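Local coordinates for protein induced by osmotic stress (Scheffersomyces stipitis, PDB 5YWN) that probably reduces ketones, haloketones among them, to alcohols with NADPH, as a member of the dihydroflavonol-4-reductase subfamily, at residues 44-49 with 198-203; 4-9 with 72-77; 214-219 with 324-329. The protein carries 1 engineered substitution. One frame throughout, in Å; residues are numbered along the deposited sequence.

Contact 1. Residues 44-49 with 198-203; sequences KLYGDD and PQAKDE
Leu45 and Lys201 mark the nearest backbone approach, their CA atoms 7.7 Å apart, where the last turn of helix 36-46 meets the irregular loop that follows strand 194-196. At that spacing side chains have to bridge the gap, and Lys201 and Leu45 share most of this. The lysine chain bends at chi2 (-73°) and then runs extended past the Tyr46 ring in the opposite sense, with CE 3.8 Å from CE1 of Tyr46. Its ammonium ends 3.3 Å from Leu45 O, a weak hydrogen bond from NZ to a carbonyl in the helix's final turn. Tyr46 reaches over to the loop with its hydroxyl, OH lying 3.5 Å from CB of Ala200 and 3.7 Å from CG of Lys201. The hydrogen bond of that hydroxyl goes to Gln16 of helix 13-24, which Ala200 also touches. CD2 of Leu45 lies alongside the Glu203 chain, 3.8 Å from CD and about as near to CB and CG, the two side chains running in opposite senses. With one weak bond and mostly aliphatic touches, the chemistry is that of a surface contact, in which the lysine ammonium would probably be favoured by the partial negative charge of the helix's C-terminal carbonyls.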
ATOM      1  N   LYS A  44     -16.603  13.715   6.079  1.00 28.99           N
ATOM      2  CA  LYS A  44     -16.982  14.800   5.205  1.00 29.28           C
ATOM      3  C   LYS A  44     -16.651  14.540   3.746  1.00 28.91           C
ATOM      4  O   LYS A  44     -17.372  14.902   2.886  1.00 30.05           O
ATOM      5  CB  LYS A  44     -16.340  16.110   5.634  1.00 36.72           C
ATOM      6  CG  LYS A  44     -16.672  16.570   7.024  1.00 41.53           C
ATOM      7  CD  LYS A  44     -16.094  17.929   7.354  1.00 44.03           C
ATOM      8  CE  LYS A  44     -14.669  17.875   7.889  1.00 46.48           C
ATOM      9  NZ  LYS A  44     -14.410  17.419   9.282  1.00 44.73           N
ATOM     10  N   LEU A  45     -15.492  13.979   3.497  1.00 31.27           N
ATOM     11  CA  LEU A  45     -15.087  13.582   2.167  1.00 29.66           C
ATOM     12  C   LEU A  45     -15.870  12.444   1.543  1.00 27.17           C
ATOM     13  O   LEU A  45     -16.201  12.503   0.421  1.00 32.56           O
ATOM     14  CB  LEU A  45     -13.596  13.298   2.133  1.00 28.28           C
ATOM     15  CG  LEU A  45     -12.703  14.455   2.529  1.00 32.01           C
ATOM     16  CD1 LEU A  45     -11.242  14.090   2.737  1.00 34.48           C
ATOM     17  CD2 LEU A  45     -12.893  15.632   1.587  1.00 32.80           C
ATOM     18  N   TYR A  46     -16.138  11.406   2.298  1.00 29.80           N
ATOM     19  CA  TYR A  46     -16.753  10.206   1.758  1.00 26.89           C
ATOM     20  C   TYR A  46     -18.269  10.001   1.895  1.00 29.37           C
ATOM     21  O   TYR A  46     -18.816   9.173   1.258  1.00 31.32           O
ATOM     22  CB  TYR A  46     -15.967   8.988   2.201  1.00 29.07           C
ATOM     23  CG  TYR A  46     -14.608   8.998   1.620  1.00 25.71           C
ATOM     24  CD1 TYR A  46     -14.418   8.771   0.287  1.00 29.09           C
ATOM     25  CD2 TYR A  46     -13.538   9.319   2.371  1.00 26.21           C
ATOM     26  CE1 TYR A  46     -13.187   8.828  -0.277  1.00 26.08           C
ATOM     27  CE2 TYR A  46     -12.297   9.378   1.825  1.00 26.78           C
ATOM     28  CZ  TYR A  46     -12.132   9.145   0.490  1.00 28.83           C
ATOM     29  OH  TYR A  46     -10.904   9.208  -0.036  1.00 32.99           O
ATOM     30  N   GLY A  47     -18.921  10.771   2.729  1.00 28.99           N
ATOM     31  CA  GLY A  47     -20.350  10.715   2.814  1.00 33.57           C
ATOM     32  C   GLY A  47     -20.976   9.639   3.663  1.00 33.64           C
ATOM     33  O   GLY A  47     -20.394   9.078   4.532  1.00 31.99           O
ATOM     34  N   ASP A  48     -22.219   9.405   3.383  1.00 32.93           N
ATOM     35  CA  ASP A  48     -23.091   8.647   4.240  1.00 36.81           C
ATOM     36  C   ASP A  48     -22.775   7.165   4.412  1.00 33.14           C
ATOM     37  O   ASP A  48     -23.085   6.598   5.403  1.00 32.98           O
ATOM     38  CB  ASP A  48     -24.534   8.865   3.843  1.00 39.84           C
ATOM     39  CG  ASP A  48     -24.981  10.296   4.030  1.00 42.51           C
ATOM     40  OD1 ASP A  48     -24.446  11.047   4.840  1.00 44.25           O
ATOM     41  OD2 ASP A  48     -25.885  10.668   3.329  1.00 52.30           O
ATOM     42  N   ASP A  49     -22.191   6.566   3.397  1.00 32.14           N
ATOM     43  CA  ASP A  49     -21.877   5.154   3.394  1.00 33.61           C
ATOM     44  C   ASP A  49     -20.536   4.861   4.075  1.00 28.68           C
ATOM     45  O   ASP A  49     -20.082   3.771   4.102  1.00 27.94           O
ATOM     46  CB  ASP A  49     -21.967   4.585   1.996  1.00 31.05           C
ATOM     47  CG  ASP A  49     -23.386   4.355   1.549  1.00 38.13           C
ATOM     48  OD1 ASP A  49     -24.304   4.402   2.378  1.00 37.72           O
ATOM     49  OD2 ASP A  49     -23.578   4.105   0.364  1.00 37.70           O
ATOM     50  N   PRO A 198      -2.426   9.420  -8.410  1.00 19.73           N
ATOM     51  CA  PRO A 198      -3.158  10.496  -7.750  1.00 22.43           C
ATOM     52  C   PRO A 198      -3.812  10.082  -6.456  1.00 25.48           C
ATOM     53  O   PRO A 198      -4.080   8.950  -6.310  1.00 24.59           O
ATOM     54  CB  PRO A 198      -4.229  10.848  -8.763  1.00 23.94           C
ATOM     55  CG  PRO A 198      -4.467   9.606  -9.504  1.00 21.79           C
ATOM     56  CD  PRO A 198      -3.150   8.941  -9.590  1.00 23.30           C
ATOM     57  N   GLN A 199      -3.987  11.009  -5.532  1.00 25.24           N
ATOM     58  CA  GLN A 199      -4.717  10.791  -4.300  1.00 26.16           C
ATOM     59  C   GLN A 199      -6.200  10.662  -4.569  1.00 29.55           C
ATOM     60  O   GLN A 199      -6.674  11.236  -5.481  1.00 25.47           O
ATOM     61  CB  GLN A 199      -4.539  11.943  -3.342  1.00 28.28           C
ATOM     62  CG  GLN A 199      -3.154  12.471  -3.193  1.00 31.25           C
ATOM     63  CD  GLN A 199      -2.308  11.666  -2.259  1.00 33.22           C
ATOM     64  OE1 GLN A 199      -2.647  11.465  -1.136  1.00 36.34           O
ATOM     65  NE2 GLN A 199      -1.190  11.239  -2.729  1.00 32.90           N
ATOM     66  N   ALA A 200      -6.920   9.948  -3.723  1.00 25.96           N
ATOM     67  CA  ALA A 200      -8.337   9.753  -3.917  1.00 28.24           C
ATOM     68  C   ALA A 200      -9.156  11.070  -3.939  1.00 30.44           C
ATOM     69  O   ALA A 200     -10.054  11.212  -4.690  1.00 25.14           O
ATOM     70  CB  ALA A 200      -8.888   8.784  -2.898  1.00 26.57           C
ATOM     71  N   LYS A 201      -8.767  12.017  -3.110  1.00 29.90           N
ATOM     72  CA  LYS A 201      -9.414  13.293  -3.020  1.00 31.03           C
ATOM     73  C   LYS A 201      -8.431  14.443  -3.169  1.00 32.23           C
ATOM     74  O   LYS A 201      -7.402  14.456  -2.541  1.00 30.45           O
ATOM     75  CB  LYS A 201     -10.114  13.424  -1.690  1.00 30.26           C
ATOM     76  CG  LYS A 201     -11.337  12.562  -1.510  1.00 33.60           C
ATOM     77  CD  LYS A 201     -12.506  13.037  -2.309  1.00 28.74           C
ATOM     78  CE  LYS A 201     -13.624  12.063  -2.157  1.00 35.42           C
ATOM     79  NZ  LYS A 201     -14.904  12.579  -2.617  1.00 36.33           N
ATOM     80  N   ASP A 202      -8.839  15.432  -3.928  1.00 28.85           N
ATOM     81  CA  ASP A 202      -8.075  16.626  -4.165  1.00 36.53           C
ATOM     82  C   ASP A 202      -7.771  17.339  -2.869  1.00 34.63           C
ATOM     83  O   ASP A 202      -6.722  17.843  -2.706  1.00 33.19           O
ATOM     84  CB  ASP A 202      -8.830  17.556  -5.084  1.00 33.54           C
ATOM     85  CG  ASP A 202      -8.925  17.034  -6.483  1.00 39.67           C
ATOM     86  OD1 ASP A 202      -8.180  16.119  -6.819  1.00 37.69           O
ATOM     87  OD2 ASP A 202      -9.754  17.520  -7.223  1.00 37.63           O
ATOM     88  N   GLU A 203      -8.706  17.296  -1.958  1.00 31.09           N
ATOM     89  CA  GLU A 203      -8.629  17.928  -0.669  1.00 33.37           C
ATOM     90  C   GLU A 203      -7.513  17.404   0.218  1.00 36.14           C
ATOM     91  O   GLU A 203      -7.072  18.064   1.082  1.00 35.45           O
ATOM     92  CB  GLU A 203      -9.968  17.784   0.044  1.00 33.66           C
ATOM     93  CG  GLU A 203     -11.131  18.415  -0.644  1.00 33.33           C
ATOM     94  CD  GLU A 203     -11.869  17.498  -1.578  1.00 40.92           C
ATOM     95  OE1 GLU A 203     -11.286  16.561  -2.104  1.00 38.96           O
ATOM     96  OE2 GLU A 203     -13.039  17.733  -1.818  1.00 43.01           O
TER

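Contact 2. Residues 4-9 with 72-77; sequences SVFVSG and PEVTIF
Strands 4-7 and 74-77 run parallel, Val5 pairing with Ile76 and Phe6 with Phe77, the axes of these short segments 4.7 Å apart and turned by 39°. Ser4 pairs with Val74, so the register slips by one residue before Val5, a beta bulge. Ser4 O accepts from Thr75 N at 3.2 Å, and Phe6 N gives a nearly straight bond to Ile76 O (2.8 Å, 171° at the hydrogen). These are neighbouring strands of the central parallel sheet of a Rossmann fold, with 28-33 beyond 4-7. On one face Phe6 and Phe77 point the same way, each with CG anti to its backbone N. Their rings are nearly parallel, planes at 8° and centroids 4.7 Å apart, but displaced along their planes, with little of one ring over the other; CD1 of Phe6 comes 3.3 Å from CE2 of Phe77. Val74 adds CG1 against Phe6 CB, while Val106 and Ile110 of helix 91-113 pack on Phe77. Val5 and Ile76 lie on the other face, where Phe249 of helix 238-250 touches both. At the strand start a water joins Ser4 OG to Glu73 OE2, which also bonds His71. Nearer the cofactor, Ser8 has CB 4.2 Å from CE1 of Phe77, its hydroxyl held by His79 and the backbone of Ala81.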
ATOM      1  N   SER A   4     -20.800  -4.573   4.322  1.00 26.97           N
ATOM      2  CA  SER A   4     -19.877  -3.631   4.888  1.00 29.48           C
ATOM      3  C   SER A   4     -18.416  -4.107   4.877  1.00 25.55           C
ATOM      4  O   SER A   4     -18.123  -5.202   5.214  1.00 26.26           O
ATOM      5  CB  SER A   4     -20.277  -3.262   6.308  1.00 26.21           C
ATOM      6  OG  SER A   4     -21.217  -2.288   6.306  1.00 33.51           O
ATOM      7  N   VAL A   5     -17.529  -3.221   4.509  1.00 26.58           N
ATOM      8  CA  VAL A   5     -16.122  -3.484   4.514  1.00 25.49           C
ATOM      9  C   VAL A   5     -15.389  -2.667   5.577  1.00 22.73           C
ATOM     10  O   VAL A   5     -15.522  -1.513   5.631  1.00 22.08           O
ATOM     11  CB  VAL A   5     -15.507  -3.240   3.125  1.00 22.69           C
ATOM     12  CG1 VAL A   5     -14.025  -3.448   3.139  1.00 23.26           C
ATOM     13  CG2 VAL A   5     -16.188  -4.032   2.047  1.00 21.00           C
ATOM     14  N   PHE A   6     -14.600  -3.317   6.398  1.00 21.69           N
ATOM     15  CA  PHE A   6     -13.770  -2.631   7.365  1.00 22.72           C
ATOM     16  C   PHE A   6     -12.365  -2.358   6.814  1.00 22.52           C
ATOM     17  O   PHE A   6     -11.747  -3.245   6.278  1.00 22.60           O
ATOM     18  CB  PHE A   6     -13.687  -3.394   8.665  1.00 24.88           C
ATOM     19  CG  PHE A   6     -13.223  -2.580   9.806  1.00 24.47           C
ATOM     20  CD1 PHE A   6     -11.937  -2.156   9.887  1.00 23.62           C
ATOM     21  CD2 PHE A   6     -14.094  -2.202  10.787  1.00 26.74           C
ATOM     22  CE1 PHE A   6     -11.528  -1.401  10.937  1.00 27.57           C
ATOM     23  CE2 PHE A   6     -13.706  -1.430  11.824  1.00 26.93           C
ATOM     24  CZ  PHE A   6     -12.419  -1.034  11.911  1.00 29.92           C
ATOM     25  N   VAL A   7     -11.910  -1.130   6.919  1.00 19.30           N
ATOM     26  CA  VAL A   7     -10.586  -0.752   6.464  1.00 19.32           C
ATOM     27  C   VAL A   7      -9.774  -0.087   7.570  1.00 21.01           C
ATOM     28  O   VAL A   7     -10.055   1.000   7.956  1.00 22.59           O
ATOM     29  CB  VAL A   7     -10.644   0.183   5.248  1.00 22.33           C
ATOM     30  CG1 VAL A   7      -9.267   0.578   4.796  1.00 23.22           C
ATOM     31  CG2 VAL A   7     -11.470  -0.366   4.116  1.00 20.32           C
ATOM     32  N   SER A   8      -8.747  -0.755   8.043  1.00 19.67           N
ATOM     33  CA  SER A   8      -7.849  -0.182   9.008  1.00 21.09           C
ATOM     34  C   SER A   8      -6.966   0.919   8.401  1.00 20.82           C
ATOM     35  O   SER A   8      -6.672   0.875   7.273  1.00 21.99           O
ATOM     36  CB  SER A   8      -7.020  -1.247   9.696  1.00 23.14           C
ATOM     37  OG  SER A   8      -6.035  -1.752   8.895  1.00 23.12           O
ATOM     38  N   GLY A   9      -6.568   1.879   9.197  1.00 17.87           N
ATOM     39  CA  GLY A   9      -5.809   3.003   8.702  1.00 20.66           C
ATOM     40  C   GLY A   9      -6.430   3.772   7.557  1.00 22.35           C
ATOM     41  O   GLY A   9      -5.844   3.940   6.556  1.00 23.31           O
ATOM     42  N   PRO A  72     -21.462  -5.249  13.393  1.00 30.76           N
ATOM     43  CA  PRO A  72     -21.774  -6.636  13.058  1.00 26.95           C
ATOM     44  C   PRO A  72     -22.115  -6.817  11.589  1.00 27.20           C
ATOM     45  O   PRO A  72     -22.090  -7.872  11.072  1.00 26.32           O
ATOM     46  CB  PRO A  72     -22.951  -6.978  13.962  1.00 29.09           C
ATOM     47  CG  PRO A  72     -23.466  -5.710  14.450  1.00 31.49           C
ATOM     48  CD  PRO A  72     -22.362  -4.724  14.413  1.00 31.54           C
ATOM     49  N   GLU A  73     -22.434  -5.726  10.948  1.00 27.64           N
ATOM     50  CA  GLU A  73     -22.673  -5.726   9.530  1.00 32.07           C
ATOM     51  C   GLU A  73     -21.421  -5.985   8.669  1.00 28.99           C
ATOM     52  O   GLU A  73     -21.534  -6.328   7.558  1.00 25.77           O
ATOM     53  CB  GLU A  73     -23.431  -4.480   9.095  1.00 31.69           C
ATOM     54  CG  GLU A  73     -22.582  -3.238   9.012  1.00 34.58           C
ATOM     55  CD  GLU A  73     -22.437  -2.526  10.347  1.00 37.96           C
ATOM     56  OE1 GLU A  73     -22.946  -3.039  11.328  1.00 32.11           O
ATOM     57  OE2 GLU A  73     -21.816  -1.438  10.358  1.00 37.35           O
ATOM     58  N   VAL A  74     -20.249  -5.777   9.225  1.00 26.94           N
ATOM     59  CA  VAL A  74     -19.010  -5.959   8.500  1.00 25.51           C
ATOM     60  C   VAL A  74     -18.731  -7.448   8.280  1.00 25.98           C
ATOM     61  O   VAL A  74     -18.761  -8.201   9.169  1.00 23.83           O
ATOM     62  CB  VAL A  74     -17.851  -5.304   9.262  1.00 27.25           C
ATOM     63  CG1 VAL A  74     -16.488  -5.734   8.722  1.00 22.73           C
ATOM     64  CG2 VAL A  74     -18.005  -3.828   9.277  1.00 25.11           C
ATOM     65  N   THR A  75     -18.515  -7.836   7.049  1.00 24.58           N
ATOM     66  CA  THR A  75     -18.087  -9.173   6.718  1.00 21.89           C
ATOM     67  C   THR A  75     -16.707  -9.314   6.011  1.00 20.87           C
ATOM     68  O   THR A  75     -16.319 -10.363   5.698  1.00 21.83           O
ATOM     69  CB  THR A  75     -19.136  -9.889   5.904  1.00 22.08           C
ATOM     70  OG1 THR A  75     -19.223  -9.296   4.648  1.00 27.45           O
ATOM     71  CG2 THR A  75     -20.493  -9.885   6.590  1.00 21.52           C
ATOM     72  N   ILE A  76     -16.069  -8.200   5.731  1.00 21.28           N
ATOM     73  CA  ILE A  76     -14.751  -8.096   5.120  1.00 24.81           C
ATOM     74  C   ILE A  76     -13.824  -7.176   5.923  1.00 22.48           C
ATOM     75  O   ILE A  76     -14.221  -6.133   6.321  1.00 21.91           O
ATOM     76  CB  ILE A  76     -14.833  -7.560   3.672  1.00 22.86           C
ATOM     77  CG1 ILE A  76     -15.930  -8.253   2.890  1.00 26.31           C
ATOM     78  CG2 ILE A  76     -13.497  -7.612   2.980  1.00 22.49           C
ATOM     79  CD1 ILE A  76     -15.592  -9.637   2.440  1.00 24.12           C
ATOM     80  N   PHE A  77     -12.595  -7.597   6.152  1.00 22.55           N
ATOM     81  CA  PHE A  77     -11.617  -6.767   6.828  1.00 17.82           C
ATOM     82  C   PHE A  77     -10.384  -6.568   5.971  1.00 22.27           C
ATOM     83  O   PHE A  77      -9.733  -7.493   5.647  1.00 21.83           O
ATOM     84  CB  PHE A  77     -11.247  -7.331   8.181  1.00 18.29           C
ATOM     85  CG  PHE A  77     -10.565  -6.364   9.107  1.00 19.88           C
ATOM     86  CD1 PHE A  77      -9.295  -5.935   8.875  1.00 21.69           C
ATOM     87  CD2 PHE A  77     -11.219  -5.882  10.217  1.00 25.29           C
ATOM     88  CE1 PHE A  77      -8.683  -5.056   9.729  1.00 22.88           C
ATOM     89  CE2 PHE A  77     -10.628  -4.985  11.065  1.00 22.62           C
ATOM     90  CZ  PHE A  77      -9.355  -4.581  10.827  1.00 24.74           C
TER
HETATM   91  O   HOH W   1     -21.425  -0.151   7.755  1.00 33.94           O

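Contact 3. Residues 214-219 with 324-329; sequences EMVNSV and DSIKQV
Asn217 and Ser325 join helix 211-217, which follows directly on the NADP(+)-binding residue Asn210, to helix 318-332, the last of the chain. The contact is helix-to-helix packing, with CA atoms nearest at Asn217 and Ile326, 6.5 Å apart. Its polar centre is a side-chain bond. Asn217 places CG anti to its own carbonyl carbon (chi1 -54°), which puts CG on the side of the second helix; the amide beyond it meets Ser325, whose OG stands anti to its backbone N (chi1 178°). The hydroxyl donates to OD1 of Asn217 over 2.8 Å, in the plane of the amide and on a lone pair, at 110° to the C=O. The bond directs the serine proton to OD1 and would help to hold the turn of the amide.

Apolar groups lie beside this bond. Ile326 extends its CD1 to 4.0 Å from CG1 of Val216, the two side chains passing at a slant, and its CG1 lies 4.2 Å from Asn217 OD1. The same CG1 methyl of Val216 is 4.3 Å from OG of Ser325, so the valine borders both the isoleucine and the hydroxyl. Phe196 of strand 194-196 also packs on Val216, while Val275 of helix 268-278 touches Ile326, so this apolar flank is shared with neighbouring elements. An alanine in place of Asn217 would probably leave the hydroxyl of the buried Ser325 without its acceptor and open a gap beside the CG2 methyl of Val329. One turn along from Ser325, Val329 crosses the asparagine side chain aslant and touches the amide with that methyl alone, CG2 lying 4.1 Å from both CG and OD1 of Asn217.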
ATOM      1  N   GLU A 214       5.397  10.884  -3.288  1.00 24.95           N
ATOM      2  CA  GLU A 214       6.274  11.998  -3.321  1.00 28.78           C
ATOM      3  C   GLU A 214       7.504  11.757  -4.182  1.00 30.46           C
ATOM      4  O   GLU A 214       8.100  12.653  -4.572  1.00 26.67           O
ATOM      5  CB  GLU A 214       6.627  12.445  -1.927  1.00 38.17           C
ATOM      6  CG  GLU A 214       7.545  13.642  -1.821  1.00 38.63           C
ATOM      7  CD  GLU A 214       6.902  14.948  -2.231  1.00 43.71           C
ATOM      8  OE1 GLU A 214       5.675  14.994  -2.376  1.00 40.47           O
ATOM      9  OE2 GLU A 214       7.649  15.901  -2.427  1.00 38.09           O
ATOM     10  N   MET A 215       7.845  10.515  -4.448  1.00 27.96           N
ATOM     11  CA  MET A 215       8.923  10.202  -5.343  1.00 27.51           C
ATOM     12  C   MET A 215       8.619  10.702  -6.745  1.00 28.07           C
ATOM     13  O   MET A 215       9.486  11.117  -7.424  1.00 26.37           O
ATOM     14  CB  MET A 215       9.234   8.728  -5.379  1.00 29.38           C
ATOM     15  CG  MET A 215      10.004   8.183  -4.193  1.00 34.05           C
ATOM     16  SD  MET A 215       9.811   6.422  -4.110  1.00 43.08           S
ATOM     17  CE  MET A 215      10.710   5.889  -5.520  1.00 33.05           C
ATOM     18  N   VAL A 216       7.389  10.600  -7.161  1.00 27.04           N
ATOM     19  CA  VAL A 216       6.968  11.295  -8.350  1.00 27.09           C
ATOM     20  C   VAL A 216       6.848  12.825  -8.157  1.00 29.44           C
ATOM     21  O   VAL A 216       7.440  13.574  -8.865  1.00 30.33           O
ATOM     22  CB  VAL A 216       5.643  10.730  -8.896  1.00 21.91           C
ATOM     23  CG1 VAL A 216       5.065  11.583  -9.991  1.00 25.49           C
ATOM     24  CG2 VAL A 216       5.810   9.332  -9.404  1.00 22.37           C
ATOM     25  N   ASN A 217       6.061  13.233  -7.200  1.00 26.84           N
ATOM     26  CA  ASN A 217       5.680  14.611  -7.033  1.00 27.82           C
ATOM     27  C   ASN A 217       6.783  15.621  -6.671  1.00 31.77           C
ATOM     28  O   ASN A 217       6.712  16.758  -7.020  1.00 32.30           O
ATOM     29  CB  ASN A 217       4.443  14.709  -6.175  1.00 29.74           C
ATOM     30  CG  ASN A 217       3.323  13.860  -6.713  1.00 31.59           C
ATOM     31  OD1 ASN A 217       3.106  13.800  -7.876  1.00 31.78           O
ATOM     32  ND2 ASN A 217       2.621  13.231  -5.858  1.00 31.72           N
ATOM     33  N   SER A 218       7.834  15.135  -6.064  1.00 29.66           N
ATOM     34  CA  SER A 218       8.985  15.899  -5.736  1.00 31.77           C
ATOM     35  C   SER A 218       9.725  16.465  -6.970  1.00 31.05           C
ATOM     36  O   SER A 218      10.446  17.385  -6.850  1.00 29.95           O
ATOM     37  CB  SER A 218       9.934  15.073  -4.892  1.00 29.75           C
ATOM     38  OG  SER A 218      10.467  14.026  -5.624  1.00 27.94           O
ATOM     39  N   VAL A 219       9.482  15.907  -8.132  1.00 27.81           N
ATOM     40  CA  VAL A 219      10.150  16.360  -9.316  1.00 27.87           C
ATOM     41  C   VAL A 219       9.842  17.819  -9.582  1.00 25.80           C
ATOM     42  O   VAL A 219      10.599  18.476 -10.136  1.00 30.28           O
ATOM     43  CB  VAL A 219       9.863  15.540 -10.580  1.00 27.23           C
ATOM     44  CG1 VAL A 219      10.002  14.092 -10.339  1.00 33.05           C
ATOM     45  CG2 VAL A 219       8.517  15.849 -11.158  1.00 30.50           C
ATOM     46  N   ASP A 324      -1.224  11.560 -14.204  1.00 23.91           N
ATOM     47  CA  ASP A 324      -2.399  11.718 -13.396  1.00 24.42           C
ATOM     48  C   ASP A 324      -2.001  12.301 -12.042  1.00 25.00           C
ATOM     49  O   ASP A 324      -2.674  13.110 -11.542  1.00 24.68           O
ATOM     50  CB  ASP A 324      -3.155  10.388 -13.235  1.00 25.66           C
ATOM     51  CG  ASP A 324      -3.949   9.995 -14.480  1.00 32.15           C
ATOM     52  OD1 ASP A 324      -3.993  10.764 -15.423  1.00 32.04           O
ATOM     53  OD2 ASP A 324      -4.525   8.923 -14.499  1.00 31.73           O
ATOM     54  N   SER A 325      -0.890  11.852 -11.482  1.00 21.06           N
ATOM     55  CA  SER A 325      -0.459  12.333 -10.201  1.00 21.86           C
ATOM     56  C   SER A 325      -0.077  13.827 -10.233  1.00 24.40           C
ATOM     57  O   SER A 325      -0.461  14.572  -9.402  1.00 25.03           O
ATOM     58  CB  SER A 325       0.644  11.429  -9.627  1.00 24.55           C
ATOM     59  OG  SER A 325       1.131  11.867  -8.404  1.00 26.39           O
ATOM     60  N   ILE A 326       0.679  14.210 -11.248  1.00 26.94           N
ATOM     61  CA  ILE A 326       1.084  15.574 -11.474  1.00 22.80           C
ATOM     62  C   ILE A 326      -0.044  16.533 -11.806  1.00 23.52           C
ATOM     63  O   ILE A 326      -0.059  17.592 -11.309  1.00 23.97           O
ATOM     64  CB  ILE A 326       2.247  15.662 -12.463  1.00 24.02           C
ATOM     65  CG1 ILE A 326       3.487  15.099 -11.811  1.00 27.36           C
ATOM     66  CG2 ILE A 326       2.538  17.087 -12.874  1.00 24.41           C
ATOM     67  CD1 ILE A 326       4.355  14.381 -12.731  1.00 30.06           C
ATOM     68  N   LYS A 327      -0.975  16.106 -12.629  1.00 22.16           N
ATOM     69  CA  LYS A 327      -2.115  16.919 -13.001  1.00 26.40           C
ATOM     70  C   LYS A 327      -2.856  17.289 -11.746  1.00 29.96           C
ATOM     71  O   LYS A 327      -3.205  18.393 -11.594  1.00 26.57           O
ATOM     72  CB  LYS A 327      -3.063  16.175 -13.904  1.00 25.14           C
ATOM     73  CG  LYS A 327      -2.776  16.363 -15.346  1.00 34.33           C
ATOM     74  CD  LYS A 327      -3.750  15.686 -16.297  1.00 38.95           C
ATOM     75  CE  LYS A 327      -3.259  15.791 -17.726  1.00 39.70           C
ATOM     76  NZ  LYS A 327      -3.607  14.630 -18.599  1.00 52.16           N
ATOM     77  N   GLN A 328      -3.019  16.352 -10.826  1.00 25.60           N
ATOM     78  CA  GLN A 328      -3.668  16.657  -9.589  1.00 24.79           C
ATOM     79  C   GLN A 328      -2.959  17.697  -8.748  1.00 27.10           C
ATOM     80  O   GLN A 328      -3.581  18.555  -8.234  1.00 28.04           O
ATOM     81  CB  GLN A 328      -3.875  15.413  -8.760  1.00 27.54           C
ATOM     82  CG  GLN A 328      -4.639  15.653  -7.487  1.00 28.24           C
ATOM     83  CD  GLN A 328      -5.000  14.394  -6.768  1.00 31.18           C
ATOM     84  OE1 GLN A 328      -4.165  13.602  -6.469  1.00 26.80           O
ATOM     85  NE2 GLN A 328      -6.261  14.234  -6.485  1.00 27.46           N
ATOM     86  N   VAL A 329      -1.664  17.582  -8.602  1.00 27.05           N
ATOM     87  CA  VAL A 329      -0.920  18.515  -7.820  1.00 29.75           C
ATOM     88  C   VAL A 329      -0.981  19.918  -8.446  1.00 31.69           C
ATOM     89  O   VAL A 329      -1.102  20.871  -7.770  1.00 29.98           O
ATOM     90  CB  VAL A 329       0.525  18.064  -7.572  1.00 32.41           C
ATOM     91  CG1 VAL A 329       1.336  19.194  -6.945  1.00 31.84           C
ATOM     92  CG2 VAL A 329       0.551  16.831  -6.706  1.00 26.97           C
TER

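In the fold
Contacts 2 and 3 are buried, whereas contact 1 lies at the surface, and their chemistry follows. Contact 2 rests on backbone bonds between neighbouring strands of the Rossmann sheet and on ring packing beside them; contact 3 relies on a hydroxyl-to-amide bond among methyl groups; contact 1 has a weak lysine bond and packing of aliphatic carbons on a tyrosine and a glutamate. No secondary-structure element is common to two contacts, yet contacts 1 and 3 meet directly: Gln328 gives NE2 to Asp202 OD1 and takes Gln199 N on OE1, tying the 198-203 loop to the last helix. Contacts 2 and 3 lie on opposite sides of the chain's centre, their centres about 31 Å apart.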